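Local coordinates for protein polymerase X (Deinococcus radiodurans, PDB 2W9M) that probably extends DNA chains from deoxyribonucleoside triphosphates, as a family X DNA polymerase does, and binds zinc ions in a further domain, at residues Thr333-Ser338 with Ala342-Met347; Tyr370-Gly373 with Glu377-Arg380. All blocks are in the same frame, centred on the assembly; numbering follows the deposited sequence.

Contact 1: residues Thr333-Ser338 with Ala342-Met347; sequences THSTWS and ASIREM. With ZN (zinc ion), chain D.
Thr-336 and Ser-343 bring their CA atoms to within 5.3 Å of each other, the loop after strand 329-333 folding back on the start of helix 344-353. One backbone bond joins the two there: Thr-336 N donates a hydrogen bond to Ala-342 O at 2.7 Å, approaching from above the carbonyl plane with an N-H...O angle of 138°. Ser-343 is the N-cap of the helix and forms a capping box with Glu-346: its OG accepts from Glu-346 N, and its own N donates almost straight to Glu-346 OE1 (3.1 Å). On the loop, chi1 of 74° sets Ser-335 OG between N and carbonyl carbon, where it accepts from Trp-337 N at 3.2 Å, an ST turn. Ser-335 CB also rests on Ile-344 CG1 at 3.8 Å, while Ile-344 CD1 reaches Trp-337 CD1 obliquely (4.0 Å). The indole NE1 is bonded to Glu-385. An alanine in place of Ser-335 would probably leave Trp-337 N without its acceptor and let the turn and its indole shift against Ile-344. Met-347, bent at chi2 and chi3, curls its CE to 3.7 Å from His-334 O. The His-334 side chain leaves the backbone away from residues 342-347, and its NE2 binds zinc at 2.3 Å beside His-332, Glu-401 and Asp-516. Contacts with the helix start probably help place His-334 at the metal.

Contact 2: residues Tyr370-Gly373 with Glu377-Arg380; sequences YANG and ERLR
Asn-372 and Arg-378 meet in the connection from strand 358-364 to helix 376-391, a beta-alpha loop of the PHP domain, whose parallel strands and helices form a distorted barrel in this family. Their side chains cross at about a right angle, yet the flat ends are nearly aligned, amide and guanidinium planes lying 24° apart. The backbones stay well separated, the closest CA pair being Gly-373 and Arg-378 at 9.1 Å, so the long arginine spans the gap. From the first turns of the helix its chain points toward the loop and bends at chi3 (69°), which swings the guanidinium round to the loop carbonyls. NH1 does the touching: Asn-372 O lies at the edge of the guanidinium, in its plane, 3.5 Å from NH1. Asn-372 has a left-handed backbone conformation and carries CG anti to its N (chi1 -165°), which brings the amide near the same guanidinium. OD1 comes to 3.8 Å from NH1, and ND2 stands equally far from NH2. ND2 bonds to Ser-338 O and NH2 to Trp-337 O. With two backbone oxygens and the amide OD1 around NH1, the arginine's charge probably sits in a favourable field at this partly exposed surface. Asn-372 O and Gly-373 O are 3.1 Å apart and face NH1 from the same side, Gly-373 O being the nearer at 3.3 Å.

Contacts 1 and 2 follow one another along the chain, their centres 12 Å apart, and meet at the end of the 333-338 loop. Ser-338 O probably accepts a hydrogen bond from Asn-372 ND2 (2.9 Å), and Trp-337 O one from Arg-378 NH2, where the modelled length of 2.5 Å is doubtfully short. Arg-378 thus bridges the loops of both contacts from helix 376-391. Contact 1 supplies a zinc ligand directly, whereas contact 2 is more remote, the Asn-372 side chain lying about 9 Å from a bound zinc ion. That side chain is nevertheless about 5 Å from that of Asp-339, which with His-364 and His-518 binds a second zinc ion.

Contact 1: residues Thr333-Ser338 with Ala342-Met347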
loop_
_atom_site.group_PDB
_atom_site.type_symbol
_atom_site.label_atom_id
_atom_site.label_comp_id
_atom_site.label_asym_id
_atom_site.label_seq_id
_atom_site.Cartn_x
_atom_site.Cartn_y
_atom_site.Cartn_z
ATOM N N THR A 333 -1.222 7.500 -10.315
ATOM C CA THR A 333 -2.134 6.396 -10.575
ATOM C C THR A 333 -1.710 5.715 -11.874
ATOM O O THR A 333 -1.031 6.323 -12.700
ATOM C CB THR A 333 -3.576 6.890 -10.722
ATOM O OG1 THR A 333 -3.655 7.785 -11.837
ATOM C CG2 THR A 333 -4.030 7.618 -9.463
ATOM N N HIS A 334 -2.098 4.456 -12.056
ATOM C CA HIS A 334 -1.724 3.719 -13.262
ATOM C C HIS A 334 -2.938 3.331 -14.097
ATOM O O HIS A 334 -4.030 3.134 -13.569
ATOM C CB HIS A 334 -0.890 2.484 -12.913
ATOM C CG HIS A 334 0.446 2.813 -12.326
ATOM N ND1 HIS A 334 1.613 2.773 -13.056
ATOM C CD2 HIS A 334 0.797 3.204 -11.075
ATOM C CE1 HIS A 334 2.627 3.122 -12.284
ATOM N NE2 HIS A 334 2.156 3.389 -11.078
ATOM N N SER A 335 -2.734 3.234 -15.406
ATOM C CA SER A 335 -3.811 2.922 -16.335
ATOM C C SER A 335 -3.443 1.741 -17.223
ATOM O O SER A 335 -2.362 1.162 -17.105
ATOM C CB SER A 335 -4.111 4.131 -17.220
ATOM O OG SER A 335 -3.092 4.312 -18.195
ATOM N N THR A 336 -4.353 1.408 -18.130
ATOM C CA THR A 336 -4.133 0.356 -19.114
ATOM C C THR A 336 -2.882 0.582 -19.973
ATOM O O THR A 336 -2.273 -0.378 -20.448
ATOM C CB THR A 336 -5.379 0.182 -19.998
ATOM O OG1 THR A 336 -6.179 -0.885 -19.471
ATOM C CG2 THR A 336 -4.990 -0.139 -21.431
ATOM N N TRP A 337 -2.496 1.845 -20.157
ATOM C CA TRP A 337 -1.272 2.184 -20.885
ATOM C C TRP A 337 -0.044 1.483 -20.306
ATOM O O TRP A 337 0.891 1.143 -21.030
ATOM C CB TRP A 337 -1.037 3.699 -20.870
ATOM C CG TRP A 337 -1.953 4.456 -21.764
ATOM C CD1 TRP A 337 -3.193 4.936 -21.455
ATOM C CD2 TRP A 337 -1.706 4.825 -23.122
ATOM N NE1 TRP A 337 -3.734 5.583 -22.538
ATOM C CE2 TRP A 337 -2.840 5.525 -23.579
ATOM C CE3 TRP A 337 -0.635 4.631 -24.001
ATOM C CZ2 TRP A 337 -2.936 6.032 -24.873
ATOM C CZ3 TRP A 337 -0.732 5.134 -25.290
ATOM C CH2 TRP A 337 -1.873 5.826 -25.712
ATOM N N SER A 338 -0.048 1.281 -18.993
ATOM C CA SER A 338 1.078 0.671 -18.300
ATOM C C SER A 338 0.685 -0.722 -17.799
ATOM O O SER A 338 0.369 -1.615 -18.590
ATOM C CB SER A 338 1.499 1.556 -17.124
ATOM O OG SER A 338 2.845 1.333 -16.762
ATOM N N ALA A 342 -7.524 -0.344 -15.772
ATOM C CA ALA A 342 -8.590 0.513 -16.264
ATOM C C ALA A 342 -8.036 1.611 -17.168
ATOM O O ALA A 342 -6.851 1.935 -17.111
ATOM C CB ALA A 342 -9.362 1.117 -15.098
ATOM N N SER A 343 -8.899 2.176 -18.006
ATOM C CA SER A 343 -8.504 3.282 -18.866
ATOM C C SER A 343 -8.354 4.533 -18.019
ATOM O O SER A 343 -8.805 4.570 -16.876
ATOM C CB SER A 343 -9.560 3.522 -19.941
ATOM O OG SER A 343 -10.724 4.104 -19.375
ATOM N N ILE A 344 -7.728 5.558 -18.586
ATOM C CA ILE A 344 -7.575 6.836 -17.902
ATOM C C ILE A 344 -8.932 7.468 -17.591
ATOM O O ILE A 344 -9.098 8.113 -16.554
ATOM C CB ILE A 344 -6.713 7.821 -18.727
ATOM C CG1 ILE A 344 -5.286 7.288 -18.870
ATOM C CG2 ILE A 344 -6.696 9.200 -18.081
ATOM C CD1 ILE A 344 -4.360 8.231 -19.609
ATOM N N ARG A 345 -9.903 7.277 -18.482
ATOM C CA ARG A 345 -11.238 7.832 -18.270
ATOM C C ARG A 345 -11.930 7.183 -17.073
ATOM O O ARG A 345 -12.501 7.881 -16.239
ATOM C CB ARG A 345 -12.114 7.714 -19.526
ATOM C CG ARG A 345 -13.474 8.405 -19.380
ATOM C CD ARG A 345 -14.432 8.114 -20.534
ATOM N NE ARG A 345 -14.262 9.027 -21.664
ATOM C CZ ARG A 345 -13.588 8.731 -22.774
ATOM N NH1 ARG A 345 -13.013 7.542 -22.910
ATOM N NH2 ARG A 345 -13.489 9.625 -23.751
ATOM N N GLU A 346 -11.881 5.855 -16.989
ATOM C CA GLU A 346 -12.490 5.138 -15.871
ATOM C C GLU A 346 -11.876 5.597 -14.547
ATOM O O GLU A 346 -12.587 5.823 -13.567
ATOM C CB GLU A 346 -12.328 3.623 -16.030
ATOM C CG GLU A 346 -12.775 3.073 -17.378
ATOM C CD GLU A 346 -12.615 1.561 -17.484
ATOM O OE1 GLU A 346 -11.816 1.100 -18.329
ATOM O OE2 GLU A 346 -13.285 0.834 -16.717
ATOM N N MET A 347 -10.552 5.738 -14.526
ATOM C CA MET A 347 -9.844 6.199 -13.334
ATOM C C MET A 347 -10.245 7.625 -12.958
ATOM O O MET A 347 -10.531 7.903 -11.796
ATOM C CB MET A 347 -8.327 6.094 -13.519
ATOM C CG MET A 347 -7.823 4.667 -13.709
ATOM S SD MET A 347 -7.909 3.689 -12.191
ATOM C CE MET A 347 -6.607 4.446 -11.230
HETATM ZN ZN ZN D . 3.588 3.460 -9.287
#

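Contact 2: residues Tyr370-Gly373 with Glu377-Arg380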
loop_
_atom_site.group_PDB
_atom_site.type_symbol
_atom_site.label_atom_id
_atom_site.label_comp_id
_atom_site.label_asym_id
_atom_site.label_seq_id
_atom_site.Cartn_x
_atom_site.Cartn_y
_atom_site.Cartn_z
ATOM N N TYR A 370 8.633 -5.386 -17.623
ATOM C CA TYR A 370 7.649 -6.386 -17.227
ATOM C C TYR A 370 6.373 -5.750 -16.697
ATOM O O TYR A 370 5.429 -6.448 -16.334
ATOM C CB TYR A 370 8.245 -7.358 -16.207
ATOM C CG TYR A 370 9.425 -8.126 -16.756
ATOM C CD1 TYR A 370 10.724 -7.672 -16.564
ATOM C CD2 TYR A 370 9.240 -9.290 -17.491
ATOM C CE1 TYR A 370 11.808 -8.363 -17.078
ATOM C CE2 TYR A 370 10.317 -9.990 -18.009
ATOM C CZ TYR A 370 11.599 -9.521 -17.797
ATOM O OH TYR A 370 12.675 -10.208 -18.308
ATOM N N ALA A 371 6.348 -4.421 -16.666
ATOM C CA ALA A 371 5.168 -3.686 -16.227
ATOM C C ALA A 371 4.580 -2.862 -17.372
ATOM O O ALA A 371 3.802 -1.936 -17.147
ATOM C CB ALA A 371 5.514 -2.800 -15.055
ATOM N N ASN A 372 4.966 -3.206 -18.599
ATOM C CA ASN A 372 4.439 -2.557 -19.794
ATOM C C ASN A 372 4.715 -1.057 -19.825
ATOM O O ASN A 372 3.835 -0.259 -20.147
ATOM C CB ASN A 372 2.936 -2.832 -19.921
ATOM C CG ASN A 372 2.390 -2.500 -21.298
ATOM O OD1 ASN A 372 3.053 -2.706 -22.316
ATOM N ND2 ASN A 372 1.164 -1.988 -21.335
ATOM N N GLY A 373 5.944 -0.683 -19.487
ATOM C CA GLY A 373 6.339 0.712 -19.453
ATOM C C GLY A 373 6.208 1.388 -20.805
ATOM O O GLY A 373 6.255 0.737 -21.841
ATOM N N GLU A 377 7.508 7.293 -27.672
ATOM C CA GLU A 377 6.433 7.386 -28.658
ATOM C C GLU A 377 5.058 7.049 -28.080
ATOM O O GLU A 377 4.069 7.714 -28.389
ATOM C CB GLU A 377 6.746 6.505 -29.874
ATOM C CG GLU A 377 7.680 5.335 -29.573
ATOM C CD GLU A 377 9.139 5.761 -29.439
ATOM O OE1 GLU A 377 9.550 6.710 -30.142
ATOM O OE2 GLU A 377 9.875 5.148 -28.633
ATOM N N ARG A 378 4.992 6.018 -27.245
ATOM C CA ARG A 378 3.732 5.663 -26.595
ATOM C C ARG A 378 3.303 6.719 -25.577
ATOM O O ARG A 378 2.110 6.950 -25.372
ATOM C CB ARG A 378 3.828 4.297 -25.921
ATOM C CG ARG A 378 3.746 3.124 -26.873
ATOM C CD ARG A 378 3.699 1.826 -26.094
ATOM N NE ARG A 378 2.440 1.685 -25.368
ATOM C CZ ARG A 378 2.339 1.213 -24.129
ATOM N NH1 ARG A 378 3.425 0.851 -23.458
ATOM N NH2 ARG A 378 1.147 1.119 -23.557
ATOM N N LEU A 379 4.277 7.352 -24.931
ATOM C CA LEU A 379 3.978 8.440 -24.010
ATOM C C LEU A 379 3.336 9.606 -24.754
ATOM O O LEU A 379 2.409 10.237 -24.249
ATOM C CB LEU A 379 5.244 8.916 -23.296
ATOM C CG LEU A 379 5.027 10.111 -22.367
ATOM C CD1 LEU A 379 4.144 9.715 -21.190
ATOM C CD2 LEU A 379 6.353 10.666 -21.880
ATOM N N ARG A 380 3.832 9.895 -25.955
ATOM C CA ARG A 380 3.278 10.987 -26.745
ATOM C C ARG A 380 1.837 10.677 -27.124
ATOM O O ARG A 380 0.983 11.564 -27.132
ATOM C CB ARG A 380 4.130 11.267 -27.985
ATOM C CG ARG A 380 5.607 11.518 -27.681
ATOM C CD ARG A 380 6.163 12.713 -28.455
ATOM N NE ARG A 380 5.915 12.629 -29.895
ATOM C CZ ARG A 380 4.873 13.182 -30.512
ATOM N NH1 ARG A 380 3.970 13.854 -29.813
ATOM N NH2 ARG A 380 4.731 13.061 -31.827
#